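Local structure of putative protease (Parabacteroides distasonis ATCC 8503, 3KD4) at residues Y8-K13 / V140-V145; K454-I459 / V469-L474; P122-A127 / M266-Y271; S188-Q193 / R413-E418; P304-A309 / V355-G360. The protein is of unknown function but is classed as a putative protease, probably exported, that joins two domains of uncharacterised families to a central region of helices and strands. All blocks are in the same frame, centred on the assembly; numbering follows the deposited sequence.

Overall arrangement
Contact 1 pairs two strands of the eight-stranded mixed sheet near the N-terminus; contact 2, in the sheet of the C-terminal region, lies about 50 Å away between centres, beyond the chain's centre. Contact 5 belongs to a third sheet, the antiparallel one of the middle region. Contacts 3 and 4 tie these parts together: contact 3 brings a loop of the N-terminal region to the middle region and approaches contact 5 (nearest atoms about 7 Å), whereas contact 4 sets residues 188-193 against the C-terminal region, its nearest atoms about 7 Å from those of contact 2. Along the chain, contact 3 alternates with contacts 1 and 4, and contact 5 falls between the segments of contact 4.

Contact 1 of 5, residues Y8-K13 / V140-V145; sequences YGKVSK and VKECKV
Residues 10-13 and 142-145 run parallel, 4.6 Å apart at closest approach of their axes and with only 7° between their directions, as adjacent strands of the mixed eight-stranded sheet. Gly9 and Lys10 both face Glu30 on the next strand, a classic beta bulge where the chain turns a corner. The parallel ladder shows in the alternation of bonds: Val11 N donates to Glu142 O (2.8 Å), Lys144 N to Val11 O, and Lys13 N to Lys144 O, while Lys141 N reaches Tyr8 O ahead of the bulge.

Val11 CG2 meets CG1 of Val140, which precedes the corner at 141, at 3.8 Å, the two side chains crossing at about a right angle. CG2 of Val140 also touches CB and CD2 of Tyr8, both at 4.0 Å. The pairing of Lys10 with Glu142 is looser. Their side chains lie side by side and point the same way, but Lys10 NZ and Glu142 OE1 form only a long salt bridge at 3.8 Å; Glu142 OE2 has a stronger partner in Arg182. One water donates to both Glu142 OE1 (2.8 Å) and Val11 O (2.9 Å), the same carbonyl oxygen that accepts from Lys144 N.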
# COMPACT_ATOMS: atom_id res chain seq x y z
N TYR A 8 10.80 22.21 -2.67
CA TYR A 8 9.66 22.82 -3.34
C TYR A 8 9.42 24.16 -2.69
O TYR A 8 8.92 24.23 -1.56
CB TYR A 8 8.40 22.00 -3.21
CG TYR A 8 8.40 20.70 -3.99
CD1 TYR A 8 7.95 20.69 -5.31
CD2 TYR A 8 8.79 19.52 -3.42
CE1 TYR A 8 7.93 19.53 -6.03
CE2 TYR A 8 8.76 18.33 -4.13
CZ TYR A 8 8.32 18.35 -5.44
OH TYR A 8 8.30 17.23 -6.19
N GLY A 9 9.75 25.23 -3.39
CA GLY A 9 9.50 26.58 -2.90
C GLY A 9 8.00 26.82 -2.79
O GLY A 9 7.51 27.36 -1.80
N LYS A 10 7.26 26.37 -3.79
CA LYS A 10 5.81 26.50 -3.78
C LYS A 10 5.13 25.31 -4.40
O LYS A 10 5.62 24.75 -5.41
CB LYS A 10 5.39 27.72 -4.56
CG LYS A 10 5.80 29.02 -3.90
CD LYS A 10 5.06 30.20 -4.53
CE LYS A 10 5.69 31.56 -4.12
NZ LYS A 10 6.13 31.58 -2.69
N VAL A 11 4.02 24.92 -3.78
CA VAL A 11 3.07 24.00 -4.34
C VAL A 11 1.67 24.67 -4.22
O VAL A 11 1.31 25.26 -3.16
CB VAL A 11 3.13 22.65 -3.61
CG1 VAL A 11 2.03 21.70 -4.05
CG2 VAL A 11 4.53 21.99 -3.80
N SER A 12 0.89 24.59 -5.29
CA SER A 12 -0.51 25.04 -5.22
C SER A 12 -1.36 24.03 -5.95
O SER A 12 -1.05 23.67 -7.09
CB SER A 12 -0.64 26.44 -5.80
OG SER A 12 -1.92 26.98 -5.51
N LYS A 13 -2.39 23.51 -5.28
CA LYS A 13 -3.32 22.56 -5.92
C LYS A 13 -4.72 23.09 -5.71
O LYS A 13 -5.06 23.53 -4.59
CB LYS A 13 -3.18 21.16 -5.34
CG LYS A 13 -1.82 20.56 -5.65
CD LYS A 13 -1.59 19.21 -5.03
CE LYS A 13 -0.27 18.60 -5.59
NZ LYS A 13 0.00 17.27 -5.00
N VAL A 140 8.67 21.26 1.54
CA VAL A 140 7.75 22.16 0.83
C VAL A 140 7.65 23.43 1.67
O VAL A 140 7.14 23.40 2.81
CB VAL A 140 6.36 21.52 0.60
CG1 VAL A 140 5.45 22.53 -0.13
CG2 VAL A 140 6.48 20.21 -0.19
N LYS A 141 8.14 24.53 1.13
CA LYS A 141 8.18 25.80 1.85
C LYS A 141 6.79 26.36 2.04
O LYS A 141 6.47 26.90 3.09
CB LYS A 141 9.09 26.79 1.11
CG LYS A 141 9.22 28.16 1.75
CD LYS A 141 9.83 28.05 3.15
CE LYS A 141 10.31 29.40 3.71
NZ LYS A 141 10.60 29.25 5.17
N GLU A 142 5.96 26.24 1.01
CA GLU A 142 4.58 26.71 1.03
C GLU A 142 3.70 25.86 0.13
O GLU A 142 3.99 25.70 -1.07
CB GLU A 142 4.49 28.15 0.54
CG GLU A 142 3.06 28.75 0.59
CD GLU A 142 3.02 30.14 -0.06
OE1 GLU A 142 2.89 30.21 -1.30
OE2 GLU A 142 3.11 31.14 0.67
N CYS A 143 2.59 25.42 0.70
CA CYS A 143 1.64 24.58 0.04
C CYS A 143 0.25 25.20 0.23
O CYS A 143 -0.21 25.35 1.38
CB CYS A 143 1.70 23.17 0.62
SG CYS A 143 0.50 22.08 -0.13
N LYS A 144 -0.38 25.59 -0.88
CA LYS A 144 -1.74 26.13 -0.90
C LYS A 144 -2.65 25.15 -1.57
O LYS A 144 -2.31 24.62 -2.64
CB LYS A 144 -1.79 27.48 -1.64
CG LYS A 144 -1.05 28.58 -0.84
CD LYS A 144 -1.05 29.96 -1.51
CE LYS A 144 -0.54 31.04 -0.52
NZ LYS A 144 -1.49 31.34 0.68
N VAL A 145 -3.75 24.84 -0.91
CA VAL A 145 -4.75 23.91 -1.46
C VAL A 145 -6.10 24.55 -1.35
O VAL A 145 -6.41 25.26 -0.36
CB VAL A 145 -4.73 22.49 -0.79
CG1 VAL A 145 -3.45 21.77 -1.20
CG2 VAL A 145 -4.85 22.56 0.77
O HOH W 1 2.01 28.05 -2.80

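Contact 2 of 5, residues K454-I459 / V469-L474; sequences KVTRTI and VRTIEL
Thr456 and Thr471 both turn OG1 to the position between their own backbone N and carbonyl carbon (chi1 70° and 75°), and from directly opposed places on neighbouring strands the two hydroxyls meet. Thr456 OG1 and Thr471 OG1 are 2.5 Å apart, a short hydrogen bond in which either could be the donor. The strands are the two arms of a beta hairpin, antiparallel to within 6°, and Thr456 with Thr471 is one of its hydrogen-bonded pairs: Thr456 N donates to Thr471 O and Thr471 N to Thr456 O. Lys454 with Glu473 and Thr458 with Val469 repeat that pattern on the same face.

Two waters extend the hydroxyl pair. One lies 2.6 Å from Thr456 OG1 and donates to Val469 O at 2.8 Å; the other is 2.7 Å from Thr471 OG1 and gives a weak bond to Lys454 O. Next to this row Thr458 OG1 packs against Val469 CB at 3.5 Å.

The other face is differently made. Val455 CG2 sits 3.6 Å from Ile472 CG1, the side chains lying side by side, and Ile472 also touches Trp494 of helix 481-495. Arg457 and Arg470 follow on that face, their NE atoms 6.3 Å apart. Each guanidinium is held elsewhere, Arg457 NH1 by Asn499 O and Arg470 NH2 by Trp494 O, with Arg470 in a cation-pi contact with the Trp494 ring. The hairpin is thus two-sided: a hydrated hydroxyl network on the threonine face, and on the reverse aliphatic packing beside two arginines whose mutual repulsion is probably eased by these outside partners.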
# COMPACT_ATOMS: atom_id res chain seq x y z
N LYS A 454 9.44 -12.42 22.42
CA LYS A 454 10.42 -13.33 23.01
C LYS A 454 11.01 -14.17 21.90
O LYS A 454 10.32 -14.51 20.95
CB LYS A 454 9.71 -14.22 24.05
CG LYS A 454 10.57 -15.30 24.72
CD LYS A 454 9.83 -16.04 25.80
CE LYS A 454 8.83 -17.04 25.23
NZ LYS A 454 8.21 -17.90 26.36
N VAL A 455 12.30 -14.46 22.01
CA VAL A 455 13.01 -15.36 21.09
C VAL A 455 13.70 -16.43 21.95
O VAL A 455 14.30 -16.11 22.98
CB VAL A 455 14.06 -14.62 20.24
CG1 VAL A 455 14.92 -15.60 19.46
CG2 VAL A 455 13.41 -13.62 19.29
N THR A 456 13.60 -17.69 21.55
CA THR A 456 14.29 -18.73 22.27
C THR A 456 15.03 -19.65 21.34
O THR A 456 14.65 -19.81 20.16
CB THR A 456 13.33 -19.61 23.12
OG1 THR A 456 12.54 -20.38 22.22
CG2 THR A 456 12.45 -18.76 24.09
N ARG A 457 16.04 -20.31 21.90
CA ARG A 457 16.75 -21.38 21.22
C ARG A 457 17.03 -22.47 22.24
O ARG A 457 17.58 -22.21 23.32
CB ARG A 457 18.06 -20.87 20.64
CG ARG A 457 18.78 -21.90 19.83
CD ARG A 457 20.12 -21.39 19.37
NE ARG A 457 21.14 -21.51 20.41
CZ ARG A 457 22.42 -21.19 20.25
NH1 ARG A 457 22.85 -20.69 19.09
NH2 ARG A 457 23.29 -21.38 21.24
N THR A 458 16.64 -23.70 21.91
CA THR A 458 16.99 -24.83 22.76
C THR A 458 17.79 -25.79 21.90
O THR A 458 17.54 -25.92 20.71
CB THR A 458 15.75 -25.55 23.28
OG1 THR A 458 15.02 -26.04 22.17
CG2 THR A 458 14.87 -24.64 24.07
N ILE A 459 18.76 -26.46 22.52
CA ILE A 459 19.62 -27.39 21.80
C ILE A 459 19.62 -28.66 22.65
O ILE A 459 19.99 -28.62 23.85
CB ILE A 459 21.05 -26.87 21.65
CG1 ILE A 459 21.08 -25.58 20.82
CG2 ILE A 459 21.93 -27.96 21.05
CD1 ILE A 459 22.49 -24.91 20.75
N VAL A 469 15.65 -26.13 18.46
CA VAL A 469 14.36 -25.44 18.23
C VAL A 469 14.52 -23.92 18.42
O VAL A 469 14.95 -23.46 19.48
CB VAL A 469 13.22 -25.98 19.13
CG1 VAL A 469 11.88 -25.27 18.83
CG2 VAL A 469 13.08 -27.50 19.00
N ARG A 470 14.21 -23.15 17.39
CA ARG A 470 14.19 -21.69 17.49
C ARG A 470 12.75 -21.21 17.43
O ARG A 470 12.02 -21.63 16.55
CB ARG A 470 14.99 -21.06 16.35
CG ARG A 470 16.43 -21.59 16.21
CD ARG A 470 17.16 -20.79 15.18
NE ARG A 470 17.48 -19.48 15.73
CZ ARG A 470 17.44 -18.33 15.07
NH1 ARG A 470 17.07 -18.28 13.81
NH2 ARG A 470 17.78 -17.23 15.70
N THR A 471 12.37 -20.33 18.36
CA THR A 471 11.07 -19.68 18.36
C THR A 471 11.17 -18.15 18.45
O THR A 471 12.13 -17.59 19.06
CB THR A 471 10.19 -20.16 19.55
OG1 THR A 471 10.66 -19.57 20.76
CG2 THR A 471 10.25 -21.69 19.68
N ILE A 472 10.22 -17.46 17.80
CA ILE A 472 10.04 -16.02 17.98
C ILE A 472 8.56 -15.69 18.04
O ILE A 472 7.80 -16.28 17.29
CB ILE A 472 10.75 -15.19 16.90
CG1 ILE A 472 10.51 -13.67 17.14
CG2 ILE A 472 10.38 -15.64 15.44
CD1 ILE A 472 11.40 -12.77 16.29
N GLU A 473 8.16 -14.80 18.95
CA GLU A 473 6.83 -14.23 18.90
C GLU A 473 6.95 -12.73 19.01
O GLU A 473 7.74 -12.22 19.82
CB GLU A 473 5.93 -14.78 20.00
CG GLU A 473 6.44 -14.49 21.39
CD GLU A 473 5.54 -15.03 22.50
OE1 GLU A 473 5.02 -16.17 22.35
OE2 GLU A 473 5.38 -14.32 23.52
N LEU A 474 6.22 -12.02 18.15
CA LEU A 474 6.14 -10.60 18.23
C LEU A 474 4.65 -10.26 18.39
O LEU A 474 3.82 -10.64 17.55
CB LEU A 474 6.78 -9.95 16.99
CG LEU A 474 8.27 -10.16 16.74
CD1 LEU A 474 8.71 -9.47 15.41
CD2 LEU A 474 9.15 -9.65 17.90
O HOH W 2 9.64 -17.23 21.50
O HOH W 3 13.16 -22.83 21.50

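Contact 3 of 5, residues P122-A127 / M266-Y271; sequences PGYYPA and MAMTGY
Tyr124 and Tyr125 both bring their hydroxyls to one carbonyl of residues 266-271. Tyr124 OH makes a weak hydrogen bond to Ala267 O at 2.9 Å, while Tyr125 OH lies 3.1 Å from Ala267 O, a bond whose proton is not settled. The carbonyl oxygen is at the edge of the Tyr125 ring, near its plane. Gly270 takes the face of Tyr124: its CA is 3.8 Å from the ring centroid and 23° off the normal, a CH-pi contact. Beyond, Tyr125 CE1 touches Tyr271 CE2 at 3.8 Å, with the ring planes inclined at 57°. The selenomethionine Met268 adds its CE, 3.7 Å from Tyr125 OH.

Here the loop after strand 111-120 packs on the loop before helix 276-282, joining the N-terminal and middle regions. Residues 266-268 form a short 3-10 segment, and its turn presents Ala267 O and Gly270 to the tyrosines. Met266 O holds the turn together, accepting from Thr269 N and Tyr271 N, which arrive from opposite faces of its carbonyl plane. Gly270 has positive phi (60°), and its bare CA can approach the ring.

Within residues 122-127, CD2 of Tyr124 lies 3.5 Å above the centre of the Tyr125 ring. Farther out, Asn51 ND2 is hydrogen-bonded to Tyr124 OH, and Phe54 stacks on the Tyr124 ring. Arg221 of helix 211-222 bonds to Gly270 O and touches the side chains of Pro126 and Tyr271.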
# COMPACT_ATOMS: atom_id res chain seq x y z
N PRO A 122 -18.34 16.29 -17.92
CA PRO A 122 -19.41 15.73 -17.11
C PRO A 122 -19.55 14.24 -17.34
O PRO A 122 -19.20 13.76 -18.38
CB PRO A 122 -20.67 16.45 -17.62
CG PRO A 122 -20.19 17.67 -18.25
CD PRO A 122 -18.83 17.34 -18.82
N GLY A 123 -20.03 13.52 -16.35
CA GLY A 123 -20.37 12.12 -16.53
C GLY A 123 -19.27 11.11 -16.24
O GLY A 123 -19.40 9.94 -16.59
N TYR A 124 -18.14 11.54 -15.70
CA TYR A 124 -17.03 10.63 -15.45
C TYR A 124 -16.90 10.42 -13.94
O TYR A 124 -16.84 9.31 -13.48
CB TYR A 124 -15.72 11.21 -15.99
CG TYR A 124 -14.53 10.31 -15.85
CD1 TYR A 124 -14.54 9.04 -16.41
CD2 TYR A 124 -13.39 10.71 -15.16
CE1 TYR A 124 -13.44 8.19 -16.31
CE2 TYR A 124 -12.26 9.86 -15.06
CZ TYR A 124 -12.31 8.60 -15.64
OH TYR A 124 -11.23 7.72 -15.54
N TYR A 125 -16.86 11.49 -13.16
CA TYR A 125 -16.77 11.32 -11.71
C TYR A 125 -18.12 11.57 -11.07
O TYR A 125 -18.71 12.61 -11.32
CB TYR A 125 -15.75 12.29 -11.16
CG TYR A 125 -14.33 11.94 -11.47
CD1 TYR A 125 -13.86 10.63 -11.34
CD2 TYR A 125 -13.43 12.92 -11.82
CE1 TYR A 125 -12.53 10.32 -11.62
CE2 TYR A 125 -12.07 12.61 -12.06
CZ TYR A 125 -11.65 11.31 -11.98
OH TYR A 125 -10.32 10.99 -12.22
N PRO A 126 -18.60 10.66 -10.22
CA PRO A 126 -19.86 10.90 -9.51
C PRO A 126 -19.82 12.08 -8.56
O PRO A 126 -20.86 12.67 -8.29
CB PRO A 126 -20.07 9.61 -8.71
CG PRO A 126 -19.28 8.59 -9.36
CD PRO A 126 -18.08 9.30 -9.95
N ALA A 127 -18.64 12.46 -8.09
CA ALA A 127 -18.51 13.50 -7.07
C ALA A 127 -17.09 14.04 -7.07
O ALA A 127 -16.22 13.47 -7.69
CB ALA A 127 -18.87 12.89 -5.66
N MSE A 266 -8.65 3.45 -9.32
CA MSE A 266 -10.08 3.61 -9.57
C MSE A 266 -10.41 4.91 -10.27
O MSE A 266 -11.33 4.97 -11.08
CB MSE A 266 -10.85 3.52 -8.25
CG MSE A 266 -10.81 2.13 -7.62
SE MSE A 266 -12.14 1.93 -6.19
CE MSE A 266 -11.28 3.05 -4.84
N ALA A 267 -9.67 5.97 -9.94
CA ALA A 267 -9.87 7.27 -10.56
C ALA A 267 -9.72 7.19 -12.07
O ALA A 267 -10.39 7.92 -12.80
CB ALA A 267 -8.87 8.30 -10.00
N MSE A 268 -8.85 6.32 -12.54
CA MSE A 268 -8.59 6.18 -13.98
C MSE A 268 -9.64 5.32 -14.64
O MSE A 268 -9.60 5.11 -15.85
CB MSE A 268 -7.18 5.63 -14.22
CG MSE A 268 -6.07 6.62 -13.83
SE MSE A 268 -6.22 8.17 -15.03
CE MSE A 268 -7.52 9.34 -14.01
N THR A 269 -10.59 4.81 -13.87
CA THR A 269 -11.74 4.14 -14.48
C THR A 269 -13.05 4.87 -14.11
O THR A 269 -14.13 4.33 -14.26
CB THR A 269 -11.81 2.63 -14.07
OG1 THR A 269 -12.20 2.52 -12.70
CG2 THR A 269 -10.47 1.94 -14.22
N GLY A 270 -12.97 6.09 -13.63
CA GLY A 270 -14.19 6.76 -13.16
C GLY A 270 -14.91 6.04 -12.02
O GLY A 270 -16.14 6.16 -11.88
N TYR A 271 -14.16 5.31 -11.21
CA TYR A 271 -14.72 4.52 -10.13
C TYR A 271 -15.79 3.51 -10.61
O TYR A 271 -16.82 3.32 -9.96
CB TYR A 271 -15.30 5.43 -9.01
CG TYR A 271 -14.25 6.32 -8.43
CD1 TYR A 271 -13.44 5.87 -7.40
CD2 TYR A 271 -14.00 7.57 -8.97
CE1 TYR A 271 -12.46 6.66 -6.87
CE2 TYR A 271 -13.01 8.39 -8.43
CZ TYR A 271 -12.23 7.92 -7.41
OH TYR A 271 -11.27 8.71 -6.87

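Contact 4 of 5, residues S188-Q193 / R413-E418; sequences SREAFQ and RSNLFE
Glu190 meets the backbone of Ser414 and Asn415 with both carboxylate oxygens: Ser414 N donates to OE2 of Glu190 at 2.9 Å and Asn415 N to OE1 of Glu190, also at 2.9 Å. Each oxygen uses its syn lone pair, so two successive N-H groups share one carboxylate. The Ser414 bond is nearly straight (168°) and the Asn415 one more bent (139°).

Arg413 answers in the other direction. NH1 and NH2 both donate to Ala191 O, at 2.7 Å and 3.0 Å, with the oxygen 2° from the guanidinium plane. Within its own segment, Arg413 NE donates to Asn415 O and NH2 to Leu416 O, both donors lying above the planes of those carbonyls. Glu190 OE1 lies over one face of the guanidinium, 3.6 Å from Arg413 NE, a purely electrostatic salt bridge in which the oxygen sits well out of the guanidinium plane. Phe417 CD1 covers the opposite face, over its centre.

Further bonds lie within the loop and across to the strand. Gln193 NE2 donates to Ser188 O and Glu190 O, which braces the loop that carries Glu190. Phe192 O accepts from Glu418 N at 2.8 Å, and Phe192 CB packs on Phe417 CE1 at 3.5 Å. Glu418 itself has its carboxylate partners outside, in Gln478, Arg349 and Lys195 N. Ser188 OG takes the N-H of Glu190 (3.1 Å), which makes an ST turn within this irregular loop; together with the Glu190 carboxylate bound to two successive backbone N-H groups, it joins the loop after strand 174-184 to the start of strand 417-418.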
# COMPACT_ATOMS: atom_id res chain seq x y z
N SER A 188 10.58 11.23 6.01
CA SER A 188 11.78 10.52 6.47
C SER A 188 12.07 9.40 5.52
O SER A 188 11.17 8.76 4.98
CB SER A 188 11.59 9.98 7.89
OG SER A 188 12.74 9.25 8.32
N ARG A 189 13.36 9.14 5.32
CA ARG A 189 13.79 8.02 4.49
C ARG A 189 13.80 6.71 5.31
O ARG A 189 14.08 5.68 4.77
CB ARG A 189 15.20 8.29 3.91
CG ARG A 189 15.36 9.61 3.10
CD ARG A 189 16.84 10.04 3.04
N GLU A 190 13.51 6.75 6.62
CA GLU A 190 13.48 5.52 7.42
C GLU A 190 12.62 4.43 6.83
O GLU A 190 11.50 4.68 6.39
CB GLU A 190 12.99 5.79 8.84
CG GLU A 190 14.08 6.27 9.72
CD GLU A 190 13.63 6.61 11.09
OE1 GLU A 190 12.42 6.69 11.37
OE2 GLU A 190 14.53 6.84 11.92
N ALA A 191 13.11 3.21 6.86
CA ALA A 191 12.32 2.06 6.43
C ALA A 191 11.30 1.72 7.51
O ALA A 191 11.44 2.16 8.65
CB ALA A 191 13.24 0.84 6.12
N PHE A 192 10.28 0.95 7.16
CA PHE A 192 9.33 0.40 8.14
C PHE A 192 8.57 1.42 8.97
O PHE A 192 8.15 1.15 10.10
CB PHE A 192 10.05 -0.62 9.04
CG PHE A 192 10.95 -1.53 8.29
CD1 PHE A 192 10.44 -2.39 7.33
CD2 PHE A 192 12.30 -1.52 8.52
CE1 PHE A 192 11.28 -3.24 6.62
CE2 PHE A 192 13.13 -2.36 7.82
CZ PHE A 192 12.62 -3.22 6.88
N GLN A 193 8.34 2.60 8.40
CA GLN A 193 7.41 3.54 8.97
C GLN A 193 5.98 3.00 8.76
O GLN A 193 5.76 2.16 7.89
CB GLN A 193 7.55 4.90 8.28
CG GLN A 193 8.89 5.55 8.55
CD GLN A 193 9.01 6.90 7.83
OE1 GLN A 193 8.37 7.85 8.22
NE2 GLN A 193 9.83 6.96 6.79
N ARG A 413 16.35 5.55 15.85
CA ARG A 413 15.08 5.62 15.17
C ARG A 413 14.36 6.89 15.59
O ARG A 413 14.32 7.22 16.77
CB ARG A 413 14.28 4.39 15.54
CG ARG A 413 12.92 4.32 14.91
CD ARG A 413 12.85 3.34 13.82
NE ARG A 413 11.65 3.59 13.01
CZ ARG A 413 11.53 3.24 11.74
NH1 ARG A 413 12.50 2.58 11.13
NH2 ARG A 413 10.42 3.55 11.07
N SER A 414 13.84 7.62 14.61
CA SER A 414 13.12 8.84 14.88
C SER A 414 11.62 8.69 14.68
O SER A 414 10.86 9.39 15.32
CB SER A 414 13.66 9.95 14.01
OG SER A 414 13.06 9.90 12.73
N ASN A 415 11.19 7.78 13.81
CA ASN A 415 9.76 7.61 13.52
C ASN A 415 9.22 6.31 14.06
O ASN A 415 9.99 5.43 14.45
CB ASN A 415 9.54 7.68 12.01
CG ASN A 415 9.86 9.04 11.46
OD1 ASN A 415 10.94 9.27 10.92
ND2 ASN A 415 8.96 9.96 11.66
N LEU A 416 7.90 6.20 14.11
CA LEU A 416 7.26 4.95 14.46
C LEU A 416 7.77 3.85 13.59
O LEU A 416 8.02 4.06 12.40
CB LEU A 416 5.76 5.02 14.31
CG LEU A 416 5.01 5.90 15.32
CD1 LEU A 416 3.51 5.85 14.99
CD2 LEU A 416 5.27 5.44 16.75
N PHE A 417 7.89 2.68 14.21
CA PHE A 417 8.33 1.46 13.58
C PHE A 417 7.14 0.51 13.49
O PHE A 417 6.48 0.28 14.50
CB PHE A 417 9.42 0.87 14.46
CG PHE A 417 10.01 -0.37 13.94
CD1 PHE A 417 10.67 -0.37 12.73
CD2 PHE A 417 9.92 -1.55 14.64
CE1 PHE A 417 11.23 -1.54 12.23
CE2 PHE A 417 10.50 -2.74 14.14
CZ PHE A 417 11.14 -2.72 12.93
N GLU A 418 6.86 -0.04 12.32
CA GLU A 418 5.67 -0.90 12.13
C GLU A 418 6.02 -2.20 11.48
O GLU A 418 6.72 -2.23 10.48
CB GLU A 418 4.63 -0.17 11.24
CG GLU A 418 3.26 -0.85 11.14
CD GLU A 418 2.28 -0.02 10.35
OE1 GLU A 418 1.55 0.75 10.98
OE2 GLU A 418 2.27 -0.10 9.10

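Contact 5 of 5, residues P304-A309 / V355-G360; sequences PSEVLA and VVSLSG
Ala309 N donates to Val356 O at 2.8 Å, and Val356 N returns a bond to Ala309 O at 2.9 Å, the hydrogen-bonded pair of two antiparallel strands. They belong to a five-stranded antiparallel sheet; helix 287-300 followed by this sheet is reminiscent of a transglutaminase-like core. Their axes lie 4.5 Å apart at an N-to-C angle of 146°, antiparallel but strongly inclined, and the pairing soon gives way: Ser357 to Gly360 form a type I beta turn, with Leu358 N still bonded to Val307 O.

Leu308 faces Ser357 in a non-hydrogen-bonded pair, its CD2 on Ser357 CA (3.6 Å), while its CD1 reaches Val355 CG1 (3.8 Å). Ahead of it in the chain, Val307 CB lies 3.9 Å from Leu358 CD1; Leu358 also touches Leu215 and Leu222 of helix 211-222, which packs on this part of the sheet.

Glu306 reaches the turn with a chain extended beyond CG, and OE2 takes a weak bond from Ser359 N. Ser357 OG accepts from Thr361 N, and a water joins it to Glu306: the water donates to OE1 of Glu306 at 2.6 Å and lies 2.8 Å from OG of Ser357.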
# COMPACT_ATOMS: atom_id res chain seq x y z
N PRO A 304 -23.19 -16.13 1.42
CA PRO A 304 -23.49 -14.71 1.52
C PRO A 304 -22.18 -13.93 1.63
O PRO A 304 -21.35 -14.24 2.50
CB PRO A 304 -24.33 -14.63 2.79
CG PRO A 304 -24.92 -15.99 2.91
CD PRO A 304 -23.85 -16.90 2.49
N SER A 305 -22.02 -12.95 0.74
CA SER A 305 -20.76 -12.23 0.58
C SER A 305 -20.99 -10.75 0.28
O SER A 305 -22.03 -10.34 -0.28
CB SER A 305 -19.90 -12.86 -0.54
OG SER A 305 -19.62 -14.24 -0.25
N GLU A 306 -20.00 -9.96 0.62
CA GLU A 306 -20.03 -8.51 0.36
C GLU A 306 -18.62 -7.97 0.11
O GLU A 306 -17.65 -8.44 0.72
CB GLU A 306 -20.57 -7.80 1.59
CG GLU A 306 -21.98 -7.33 1.52
CD GLU A 306 -22.31 -6.38 2.70
OE1 GLU A 306 -22.34 -6.87 3.83
OE2 GLU A 306 -22.50 -5.16 2.46
N VAL A 307 -18.52 -6.93 -0.71
CA VAL A 307 -17.27 -6.22 -0.92
C VAL A 307 -17.03 -5.30 0.29
O VAL A 307 -17.97 -4.73 0.87
CB VAL A 307 -17.27 -5.44 -2.26
CG1 VAL A 307 -16.00 -4.62 -2.44
CG2 VAL A 307 -17.47 -6.42 -3.45
N LEU A 308 -15.76 -5.19 0.69
CA LEU A 308 -15.34 -4.33 1.78
C LEU A 308 -14.32 -3.33 1.27
O LEU A 308 -13.45 -3.67 0.45
CB LEU A 308 -14.67 -5.15 2.89
CG LEU A 308 -15.40 -6.40 3.40
CD1 LEU A 308 -14.58 -7.06 4.54
CD2 LEU A 308 -16.82 -6.04 3.88
N ALA A 309 -14.41 -2.12 1.78
CA ALA A 309 -13.44 -1.08 1.55
C ALA A 309 -12.57 -0.93 2.81
O ALA A 309 -13.09 -0.95 3.93
CB ALA A 309 -14.13 0.24 1.20
N VAL A 355 -12.37 -0.85 8.31
CA VAL A 355 -12.92 -1.69 7.26
C VAL A 355 -14.42 -1.48 7.25
O VAL A 355 -15.08 -1.56 8.29
CB VAL A 355 -12.55 -3.15 7.52
CG1 VAL A 355 -13.20 -4.10 6.50
CG2 VAL A 355 -11.03 -3.26 7.54
N VAL A 356 -14.96 -1.15 6.08
CA VAL A 356 -16.40 -0.88 5.96
C VAL A 356 -16.97 -1.61 4.77
O VAL A 356 -16.41 -1.51 3.65
CB VAL A 356 -16.66 0.63 5.80
CG1 VAL A 356 -18.17 0.90 5.83
CG2 VAL A 356 -15.92 1.44 6.85
N SER A 357 -18.06 -2.36 4.96
CA SER A 357 -18.75 -2.99 3.84
C SER A 357 -19.38 -1.91 2.91
O SER A 357 -19.63 -0.79 3.33
CB SER A 357 -19.84 -3.92 4.34
OG SER A 357 -20.93 -3.18 4.84
N LEU A 358 -19.62 -2.25 1.65
CA LEU A 358 -20.29 -1.32 0.71
C LEU A 358 -21.73 -0.97 1.07
O LEU A 358 -22.25 0.07 0.64
CB LEU A 358 -20.24 -1.84 -0.74
CG LEU A 358 -18.85 -2.01 -1.39
CD1 LEU A 358 -18.93 -2.00 -2.93
CD2 LEU A 358 -17.82 -1.03 -0.92
N SER A 359 -22.35 -1.79 1.92
CA SER A 359 -23.64 -1.46 2.49
C SER A 359 -23.45 -0.58 3.72
O SER A 359 -24.42 -0.23 4.34
CB SER A 359 -24.42 -2.72 2.84
OG SER A 359 -23.72 -3.51 3.78
N GLY A 360 -22.22 -0.23 4.10
CA GLY A 360 -21.98 0.80 5.12
C GLY A 360 -21.71 0.43 6.56
O GLY A 360 -21.68 1.30 7.44
O HOH W 4 -22.32 -5.35 5.92